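PDB 2FNU: aminotransferase from Helicobacter pylori, which catalyses the PLP-dependent transamination of a UDP-linked 4-keto sugar with glutamate as amino donor, the second step in making pseudaminic acid for flagellin modification. Local coordinates for residues B[111-114]-B[115-118]; B[203-206]-B[207-210]; B[256-259]-B[260-263]; B[296-299]-B[300-304]. All coordinates share one frame; numbering follows the deposited sequence.

All four contacts are local, each within one short run of chain, and they illustrate how a neighbourhood three to four residues wide changes with its setting. Contact 1 is a surface loop with a 3-10 turn and two bridging waters, whereas contacts 2, 3 and 4 are partly buried and helical. Contact 2 closes the C-terminal end of helix 198-208, where water bridges an arginine; contact 3, in the last two turns of helix 246-264, has a weak arginine-threonine bond; contact 4 starts helix 298-307 and carries a lysine-glutamate salt bridge. Contacts 3 and 4 both pack on helix 355-370, while contact 2 lies on the opposite side of the chain's centre from both.

Contact 1: residues B[111-114]-B[115-118]; sequences ELAL and EKLI
Leu114 and Ala113 meet the turn that follows them mainly through their carbonyl oxygens. The one direct hydrogen bond runs from Leu117 N to Leu114 O, 2.9 Å long and reasonably straight at 156°, with the donor well above the carbonyl plane. Ile118 CG1 rests against the same oxygen at 3.7 Å, so Leu114 O is held by one N-H and lined by carbon. Ala113 O receives two side chains of the turn: Leu117 CD1 lies 3.7 Å from it, and Lys116 CG also stands 3.7 Å from Ala113 O. The lysine comes back over Ala113 because its CG sits between the backbone N and the carbonyl carbon (chi1 63°), from where the extended chain brings CE to 4.3 Å from Ala113 CB. The side chain of Leu114 turns the other way, into Ile78 of strand 76-79 and Leu143 of helix 137-146. Two waters replace direct backbone bonds: one links Glu111 O to Glu115 N, the other Leu112 O to Lys116 N. The carboxylate of Glu115 is bound by His147 and Lys146. Here i to i+3 bonding and water-filled i to i+4 steps make a 3-10 turn in the surface loop between strands 97-100 and 122-128.

Contact 2: residues B[203-206]-B[207-210]; sequences KMKL and FRSH
Phe207 and Arg208 close on the preceding turn through their backbone N-H groups and CB atoms. Phe207 N bonds to Lys203 O at 3.1 Å, Arg208 N to Met204 O at 3.0 Å, and Phe207 CB fits close to both of these oxygens. The tightly packed side continues beyond the segments: Met204 lies against strands 49-53 and 191-195, while Phe207, its CG anti to the backbone N (chi1 -170°), carries its ring to Thr62 of helix 56-66 and to His227. Looser is the exposed Lys205 side, where a water takes part. Lys205 crosses Arg208 at an angle, and the meeting is a single approach of Lys205 CG to Arg208 NH2 at 3.9 Å. The water, lying in the guanidinium plane at its edge, accepts from Arg208 NE at 2.9 Å and donates to Lys205 O at 2.7 Å, thereby tying the arginine to its own helix while NH1 reaches Glu38 and Val52 O. The helical pattern then tightens, Ser209 N bonding to Leu206 O at 3.0 Å. His210 stands edge-to-face with Phe84 of the second subunit. The arrangement is a helix C-terminus that places His210 beside the bound PMP and sugar nucleotide, at the dimer interface.

Contact 3: residues B[256-259]-B[260-263]; sequences AALT and YDRI
Four successive i to i+4 hydrogen bonds make 256-263 a regular alpha-helical run, from the nearly straight Tyr260 N to Ala256 O bond (3.0 Å, 171°) through those of Asp261, Arg262 and Ile263. On this frame the main side-chain meeting is between Thr259 and Arg262. The arginine bends at chi3 (-57°), which folds its guanidinium back over the helix, one face against Thr259 CA and offset toward the rim. NH2 of Arg262 then comes 2.9 Å from Thr259 OG1, but the N-H is bent away from the oxygen (126°), so the bond is weak. A water in the guanidinium plane accepts from Arg262 NH1 at 3.0 Å and also lies 3.2 Å from Thr259 OG1, so the hydroxyl and the arginine share it. The same hydroxyl is hydrogen-bonded to Glu255 O. The threonine methyl, Thr259 CG2, set anti to the backbone N, meets Ile263 CD1 at 4.0 Å.

Asp261 crosses Leu258, with Leu258 CD2 standing 4.0 Å from Asp261 OD2, and its OD1 is bound by the hydroxyl of Tyr286. Tyr260 sets an edge of its ring near Ala257 CA; the ring goes on to meet those of Tyr286 and Phe264, and its OH bonds to Pro348 O. Thr259 and Tyr260 pack on helix 355-370, whereas Leu258 and Arg262 are exposed. The chemistry thus divides round the helix: aromatic and methyl groups serve the packed side, and a folded arginine, resting on backbone carbon with weak and water-shared polar links, lies on the exposed side.

Contact 4: residues B[296-299]-B[300-304]; sequences TCKK and LILES
The first turn of helix 298-307 begins at Cys297, which occupies the N-cap position. Its carbonyl opens the helical bonding, with Ile301 N 3.0 Å from Cys297 O and the donor close to the carbonyl axis; Leu302 N to Lys298 O (2.9 Å, 172°) and Glu303 N to Lys299 O follow. The thiol also belongs to the turn. With Cys297 SG between the backbone N and the carbonyl carbon (chi1 58°), the sulfur meets the end of Ile301, Cys297 SG lying 3.9 Å from Ile301 CD1, an apolar touch beside the buried face where Ile301 packs on Met290, Phe369 and Phe372. Lys298 carries its extended chain across Leu302, Lys298 CG lying 4.0 Å from Leu302 CD1, before its NZ bonds to Glu344 O, and its side chain also touches Val314 of the substrate site.

Lys299 and Glu303 make the charged pair, the lysine facing the second subunit. Lys299 is bent at chi2 (62°) and chi4, which curls it toward the carboxylate: Lys299 CE is 3.4 Å from Glu303 OE2, and NZ forms a salt bridge with the same oxygen at 3.5 Å. Lys299 also packs on Phe218 of the second subunit, and its NZ has a weak, long ion pair with Asp216 of that subunit. With two acidic neighbours, one in each subunit, the ammonium probably keeps its positive charge, and the long i to i+4 salt bridge is probably a loose electrostatic pairing beside the partner chain.

Contact 1: residues B[111-114]-B[115-118]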
loop_
_atom_site.group_PDB
_atom_site.type_symbol
_atom_site.label_atom_id
_atom_site.label_comp_id
_atom_site.label_asym_id
_atom_site.label_seq_id
_atom_site.Cartn_x
_atom_site.Cartn_y
_atom_site.Cartn_z
ATOM N N GLU B 111 31.614 4.719 5.095
ATOM C CA GLU B 111 31.944 3.311 5.313
ATOM C C GLU B 111 33.104 3.137 6.300
ATOM O O GLU B 111 33.252 2.050 6.908
ATOM C CB GLU B 111 32.222 2.588 3.980
ATOM C CG GLU B 111 33.517 3.003 3.272
ATOM C CD GLU B 111 33.472 4.337 2.524
ATOM O OE1 GLU B 111 32.382 4.935 2.338
ATOM O OE2 GLU B 111 34.546 4.789 2.066
ATOM N N LEU B 112 33.899 4.200 6.461
ATOM C CA LEU B 112 35.046 4.156 7.408
ATOM C C LEU B 112 34.644 4.451 8.853
ATOM O O LEU B 112 35.467 4.312 9.773
ATOM C CB LEU B 112 36.154 5.126 6.978
ATOM C CG LEU B 112 36.772 4.892 5.595
ATOM C CD1 LEU B 112 37.916 5.868 5.366
ATOM C CD2 LEU B 112 37.233 3.448 5.418
ATOM N N ALA B 113 33.388 4.843 9.059
ATOM C CA ALA B 113 32.916 5.219 10.389
ATOM C C ALA B 113 31.824 4.291 10.922
ATOM O O ALA B 113 31.083 4.662 11.836
ATOM C CB ALA B 113 32.434 6.679 10.384
ATOM N N LEU B 114 31.735 3.083 10.358
ATOM C CA LEU B 114 30.702 2.123 10.733
ATOM C C LEU B 114 31.166 1.123 11.778
ATOM O O LEU B 114 30.401 0.746 12.664
ATOM C CB LEU B 114 30.198 1.335 9.509
ATOM C CG LEU B 114 29.675 2.122 8.314
ATOM C CD1 LEU B 114 29.355 1.158 7.179
ATOM C CD2 LEU B 114 28.426 2.882 8.746
ATOM N N GLU B 115 32.405 0.652 11.651
ATOM C CA GLU B 115 32.861 -0.435 12.521
ATOM C C GLU B 115 32.810 -0.039 13.994
ATOM O O GLU B 115 32.468 -0.859 14.851
ATOM C CB GLU B 115 34.257 -0.938 12.096
ATOM C CG GLU B 115 34.687 -2.230 12.818
ATOM C CD GLU B 115 35.695 -3.047 12.020
ATOM O OE1 GLU B 115 36.356 -2.477 11.122
ATOM O OE2 GLU B 115 35.800 -4.262 12.281
ATOM N N LYS B 116 33.085 1.232 14.287
ATOM C CA LYS B 116 33.082 1.678 15.674
ATOM C C LYS B 116 31.707 1.592 16.333
ATOM O O LYS B 116 31.604 1.658 17.554
ATOM C CB LYS B 116 33.644 3.096 15.794
ATOM C CG LYS B 116 32.836 4.176 15.080
ATOM C CD LYS B 116 33.458 5.537 15.399
ATOM C CE LYS B 116 32.807 6.658 14.643
ATOM N NZ LYS B 116 33.626 7.902 14.790
ATOM N N LEU B 117 30.661 1.440 15.513
ATOM C CA LEU B 117 29.284 1.435 16.010
ATOM C C LEU B 117 28.759 0.038 16.278
ATOM O O LEU B 117 27.666 -0.119 16.839
ATOM C CB LEU B 117 28.357 2.106 14.993
ATOM C CG LEU B 117 28.700 3.553 14.651
ATOM C CD1 LEU B 117 27.803 4.009 13.503
ATOM C CD2 LEU B 117 28.544 4.467 15.849
ATOM N N ILE B 118 29.531 -0.968 15.877
ATOM C CA ILE B 118 29.102 -2.343 15.988
ATOM C C ILE B 118 29.315 -2.863 17.405
ATOM O O ILE B 118 30.368 -2.623 18.025
ATOM C CB ILE B 118 29.833 -3.234 14.960
ATOM C CG1 ILE B 118 29.505 -2.754 13.541
ATOM C CG2 ILE B 118 29.439 -4.703 15.132
ATOM C CD1 ILE B 118 30.290 -3.441 12.397
HETATM O O HOH W 1 34.101 1.290 9.418
HETATM O O HOH W 2 34.804 2.848 12.476
#

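Contact 2: residues B[203-206]-B[207-210]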
loop_
_atom_site.group_PDB
_atom_site.type_symbol
_atom_site.label_atom_id
_atom_site.label_comp_id
_atom_site.label_asym_id
_atom_site.label_seq_id
_atom_site.Cartn_x
_atom_site.Cartn_y
_atom_site.Cartn_z
ATOM N N LYS B 203 9.468 -15.605 1.580
ATOM C CA LYS B 203 8.876 -15.073 2.835
ATOM C C LYS B 203 8.226 -13.704 2.591
ATOM O O LYS B 203 7.107 -13.427 3.063
ATOM C CB LYS B 203 9.930 -14.907 3.921
ATOM C CG LYS B 203 10.219 -16.141 4.727
ATOM C CD LYS B 203 11.298 -15.878 5.768
ATOM C CE LYS B 203 10.802 -14.988 6.906
ATOM N NZ LYS B 203 11.783 -14.891 8.064
ATOM N N MET B 204 8.940 -12.843 1.866
ATOM C CA MET B 204 8.407 -11.515 1.538
ATOM C C MET B 204 7.171 -11.572 0.653
ATOM O O MET B 204 6.248 -10.768 0.809
ATOM C CB MET B 204 9.495 -10.676 0.874
ATOM C CG MET B 204 10.647 -10.366 1.826
ATOM S SD MET B 204 11.833 -9.160 1.157
ATOM C CE MET B 204 12.407 -10.021 -0.333
ATOM N N LYS B 205 7.152 -12.536 -0.263
ATOM C CA LYS B 205 6.030 -12.702 -1.169
ATOM C C LYS B 205 4.739 -13.009 -0.411
ATOM O O LYS B 205 3.695 -12.415 -0.694
ATOM C CB LYS B 205 6.362 -13.796 -2.190
ATOM C CG LYS B 205 5.359 -13.976 -3.311
ATOM C CD LYS B 205 5.864 -15.084 -4.255
ATOM C CE LYS B 205 4.966 -15.251 -5.458
ATOM N NZ LYS B 205 5.647 -16.113 -6.467
ATOM N N LEU B 206 4.809 -13.906 0.568
ATOM C CA LEU B 206 3.631 -14.187 1.389
ATOM C C LEU B 206 3.236 -12.968 2.233
ATOM O O LEU B 206 2.037 -12.667 2.378
ATOM C CB LEU B 206 3.875 -15.402 2.277
ATOM C CG LEU B 206 3.971 -16.713 1.506
ATOM C CD1 LEU B 206 4.672 -17.735 2.369
ATOM C CD2 LEU B 206 2.560 -17.180 1.102
ATOM N N PHE B 207 4.239 -12.272 2.775
ATOM C CA PHE B 207 3.975 -11.114 3.658
ATOM C C PHE B 207 3.254 -10.006 2.905
ATOM O O PHE B 207 2.455 -9.257 3.494
ATOM C CB PHE B 207 5.296 -10.603 4.209
ATOM C CG PHE B 207 5.172 -9.581 5.316
ATOM C CD1 PHE B 207 5.230 -8.206 5.029
ATOM C CD2 PHE B 207 5.075 -9.989 6.654
ATOM C CE1 PHE B 207 5.183 -7.260 6.058
ATOM C CE2 PHE B 207 5.016 -9.062 7.680
ATOM C CZ PHE B 207 5.066 -7.695 7.381
ATOM N N ARG B 208 3.542 -9.902 1.606
ATOM C CA ARG B 208 2.923 -8.900 0.733
ATOM C C ARG B 208 1.417 -9.121 0.523
ATOM O O ARG B 208 0.688 -8.189 0.183
ATOM C CB ARG B 208 3.651 -8.902 -0.617
ATOM C CG ARG B 208 3.098 -7.905 -1.645
ATOM C CD ARG B 208 3.846 -7.975 -2.985
ATOM N NE ARG B 208 3.649 -9.289 -3.612
ATOM C CZ ARG B 208 4.208 -9.668 -4.757
ATOM N NH1 ARG B 208 4.991 -8.830 -5.451
ATOM N NH2 ARG B 208 3.956 -10.888 -5.225
ATOM N N SER B 209 0.975 -10.375 0.678
ATOM C CA SER B 209 -0.402 -10.741 0.337
ATOM C C SER B 209 -0.966 -11.764 1.324
ATOM O O SER B 209 -1.159 -12.956 0.997
ATOM C CB SER B 209 -0.488 -11.261 -1.107
ATOM O OG SER B 209 -1.838 -11.296 -1.575
ATOM N N HIS B 210 -1.235 -11.279 2.535
ATOM C CA HIS B 210 -2.061 -11.981 3.519
ATOM C C HIS B 210 -1.510 -13.257 4.146
ATOM O O HIS B 210 -2.213 -13.869 4.967
ATOM C CB HIS B 210 -3.442 -12.286 2.918
ATOM C CG HIS B 210 -4.113 -11.075 2.352
ATOM N ND1 HIS B 210 -4.470 -9.996 3.137
ATOM C CD2 HIS B 210 -4.473 -10.762 1.084
ATOM C CE1 HIS B 210 -5.025 -9.069 2.368
ATOM N NE2 HIS B 210 -5.032 -9.507 1.118
HETATM O O HOH W 3 2.319 -11.721 -2.885
#

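Contact 3: residues B[256-259]-B[260-263]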
loop_
_atom_site.group_PDB
_atom_site.type_symbol
_atom_site.label_atom_id
_atom_site.label_comp_id
_atom_site.label_asym_id
_atom_site.label_seq_id
_atom_site.Cartn_x
_atom_site.Cartn_y
_atom_site.Cartn_z
ATOM N N ALA B 256 21.297 16.667 -18.623
ATOM C CA ALA B 256 20.919 17.854 -17.859
ATOM C C ALA B 256 21.980 18.135 -16.808
ATOM O O ALA B 256 22.406 19.278 -16.640
ATOM C CB ALA B 256 19.563 17.640 -17.189
ATOM N N ALA B 257 22.416 17.088 -16.101
ATOM C CA ALA B 257 23.451 17.251 -15.078
ATOM C C ALA B 257 24.744 17.813 -15.662
ATOM O O ALA B 257 25.396 18.674 -15.062
ATOM C CB ALA B 257 23.721 15.919 -14.388
ATOM N N LEU B 258 25.120 17.317 -16.835
ATOM C CA LEU B 258 26.346 17.795 -17.478
ATOM C C LEU B 258 26.235 19.265 -17.866
ATOM O O LEU B 258 27.237 20.003 -17.823
ATOM C CB LEU B 258 26.697 16.938 -18.701
ATOM C CG LEU B 258 27.164 15.521 -18.355
ATOM C CD1 LEU B 258 27.183 14.679 -19.634
ATOM C CD2 LEU B 258 28.529 15.486 -17.635
ATOM N N THR B 259 25.035 19.691 -18.272
ATOM C CA THR B 259 24.809 21.106 -18.603
ATOM C C THR B 259 24.961 21.977 -17.361
ATOM O O THR B 259 25.653 22.994 -17.391
ATOM C CB THR B 259 23.439 21.296 -19.260
ATOM O OG1 THR B 259 23.460 20.610 -20.511
ATOM C CG2 THR B 259 23.137 22.772 -19.514
ATOM N N TYR B 260 24.331 21.587 -16.255
ATOM C CA TYR B 260 24.596 22.302 -15.016
ATOM C C TYR B 260 26.096 22.346 -14.696
ATOM O O TYR B 260 26.618 23.390 -14.301
ATOM C CB TYR B 260 23.913 21.586 -13.860
ATOM C CG TYR B 260 22.429 21.820 -13.653
ATOM C CD1 TYR B 260 21.911 23.105 -13.477
ATOM C CD2 TYR B 260 21.551 20.738 -13.530
ATOM C CE1 TYR B 260 20.555 23.312 -13.214
ATOM C CE2 TYR B 260 20.184 20.941 -13.285
ATOM C CZ TYR B 260 19.701 22.233 -13.115
ATOM O OH TYR B 260 18.365 22.442 -12.834
ATOM N N ASP B 261 26.776 21.201 -14.822
ATOM C CA ASP B 261 28.216 21.131 -14.517
ATOM C C ASP B 261 28.973 22.184 -15.334
ATOM O O ASP B 261 29.831 22.898 -14.787
ATOM C CB ASP B 261 28.790 19.758 -14.841
ATOM C CG ASP B 261 28.339 18.666 -13.876
ATOM O OD1 ASP B 261 27.651 18.928 -12.860
ATOM O OD2 ASP B 261 28.710 17.507 -14.159
ATOM N N ARG B 262 28.653 22.282 -16.627
ATOM C CA ARG B 262 29.389 23.227 -17.484
ATOM C C ARG B 262 29.194 24.652 -16.988
ATOM O O ARG B 262 30.162 25.428 -16.880
ATOM C CB ARG B 262 28.953 23.131 -18.944
ATOM C CG ARG B 262 29.375 21.858 -19.642
ATOM C CD ARG B 262 29.171 22.001 -21.146
ATOM N NE ARG B 262 27.791 22.336 -21.521
ATOM C CZ ARG B 262 26.802 21.450 -21.624
ATOM N NH1 ARG B 262 27.025 20.157 -21.361
ATOM N NH2 ARG B 262 25.584 21.860 -21.996
ATOM N N ILE B 263 27.945 25.012 -16.688
ATOM C CA ILE B 263 27.642 26.388 -16.318
ATOM C C ILE B 263 28.150 26.720 -14.916
ATOM O O ILE B 263 28.570 27.858 -14.662
ATOM C CB ILE B 263 26.113 26.651 -16.453
ATOM C CG1 ILE B 263 25.713 26.503 -17.936
ATOM C CG2 ILE B 263 25.715 28.024 -15.910
ATOM C CD1 ILE B 263 24.217 26.411 -18.202
HETATM O O HOH W 4 24.896 18.098 -21.762
#

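Contact 4: residues B[296-299]-B[300-304]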
loop_
_atom_site.group_PDB
_atom_site.type_symbol
_atom_site.label_atom_id
_atom_site.label_comp_id
_atom_site.label_asym_id
_atom_site.label_seq_id
_atom_site.Cartn_x
_atom_site.Cartn_y
_atom_site.Cartn_z
ATOM N N THR B 296 23.545 30.648 7.108
ATOM C CA THR B 296 22.612 31.463 7.903
ATOM C C THR B 296 21.515 32.115 7.075
ATOM O O THR B 296 20.472 32.486 7.619
ATOM C CB THR B 296 23.346 32.558 8.733
ATOM O OG1 THR B 296 24.153 33.361 7.861
ATOM C CG2 THR B 296 24.220 31.913 9.801
ATOM N N CYS B 297 21.731 32.267 5.770
ATOM C CA CYS B 297 20.672 32.832 4.929
ATOM C C CYS B 297 20.031 31.823 3.969
ATOM O O CYS B 297 19.445 32.208 2.951
ATOM C CB CYS B 297 21.157 34.086 4.190
ATOM S SG CYS B 297 22.575 33.833 3.139
ATOM N N LYS B 298 20.118 30.539 4.318
ATOM C CA LYS B 298 19.563 29.476 3.464
ATOM C C LYS B 298 18.075 29.612 3.134
ATOM O O LYS B 298 17.679 29.463 1.980
ATOM C CB LYS B 298 19.823 28.097 4.041
ATOM C CG LYS B 298 19.407 27.014 3.042
ATOM C CD LYS B 298 19.948 25.701 3.422
ATOM C CE LYS B 298 19.799 24.675 2.293
ATOM N NZ LYS B 298 20.168 23.366 2.875
ATOM N N LYS B 299 17.249 29.892 4.140
ATOM C CA LYS B 299 15.817 30.030 3.885
ATOM C C LYS B 299 15.536 31.142 2.864
ATOM O O LYS B 299 14.698 30.969 1.981
ATOM C CB LYS B 299 15.036 30.289 5.181
ATOM C CG LYS B 299 13.519 30.214 5.014
ATOM C CD LYS B 299 13.070 28.824 4.561
ATOM C CE LYS B 299 11.632 28.837 4.051
ATOM N NZ LYS B 299 10.631 28.967 5.147
ATOM N N LEU B 300 16.229 32.274 2.987
ATOM C CA LEU B 300 16.064 33.377 2.032
ATOM C C LEU B 300 16.518 32.982 0.622
ATOM O O LEU B 300 15.883 33.353 -0.370
ATOM C CB LEU B 300 16.814 34.623 2.496
ATOM C CG LEU B 300 16.265 35.296 3.761
ATOM C CD1 LEU B 300 17.095 36.526 4.087
ATOM C CD2 LEU B 300 14.795 35.658 3.602
ATOM N N ILE B 301 17.605 32.222 0.548
ATOM C CA ILE B 301 18.105 31.713 -0.741
ATOM C C ILE B 301 17.076 30.799 -1.405
ATOM O O ILE B 301 16.736 30.978 -2.587
ATOM C CB ILE B 301 19.457 30.989 -0.569
ATOM C CG1 ILE B 301 20.551 32.009 -0.234
ATOM C CG2 ILE B 301 19.818 30.193 -1.837
ATOM C CD1 ILE B 301 21.850 31.386 0.227
ATOM N N LEU B 302 16.546 29.858 -0.630
ATOM C CA LEU B 302 15.504 28.958 -1.127
ATOM C C LEU B 302 14.255 29.707 -1.572
ATOM O O LEU B 302 13.699 29.405 -2.633
ATOM C CB LEU B 302 15.145 27.907 -0.070
ATOM C CG LEU B 302 16.214 26.862 0.251
ATOM C CD1 LEU B 302 15.829 26.153 1.535
ATOM C CD2 LEU B 302 16.378 25.857 -0.896
ATOM N N GLU B 303 13.820 30.677 -0.763
ATOM C CA GLU B 303 12.679 31.525 -1.125
ATOM C C GLU B 303 12.941 32.330 -2.403
ATOM O O GLU B 303 12.049 32.472 -3.244
ATOM C CB GLU B 303 12.293 32.446 0.043
ATOM C CG GLU B 303 11.615 31.692 1.186
ATOM C CD GLU B 303 11.511 32.482 2.492
ATOM O OE1 GLU B 303 12.156 33.546 2.634
ATOM O OE2 GLU B 303 10.783 32.011 3.391
ATOM N N SER B 304 14.175 32.803 -2.568
ATOM C CA SER B 304 14.556 33.526 -3.779
ATOM C C SER B 304 14.512 32.609 -5.007
ATOM O O SER B 304 13.991 32.989 -6.061
ATOM C CB SER B 304 15.942 34.148 -3.601
ATOM O OG SER B 304 16.340 34.868 -4.762
#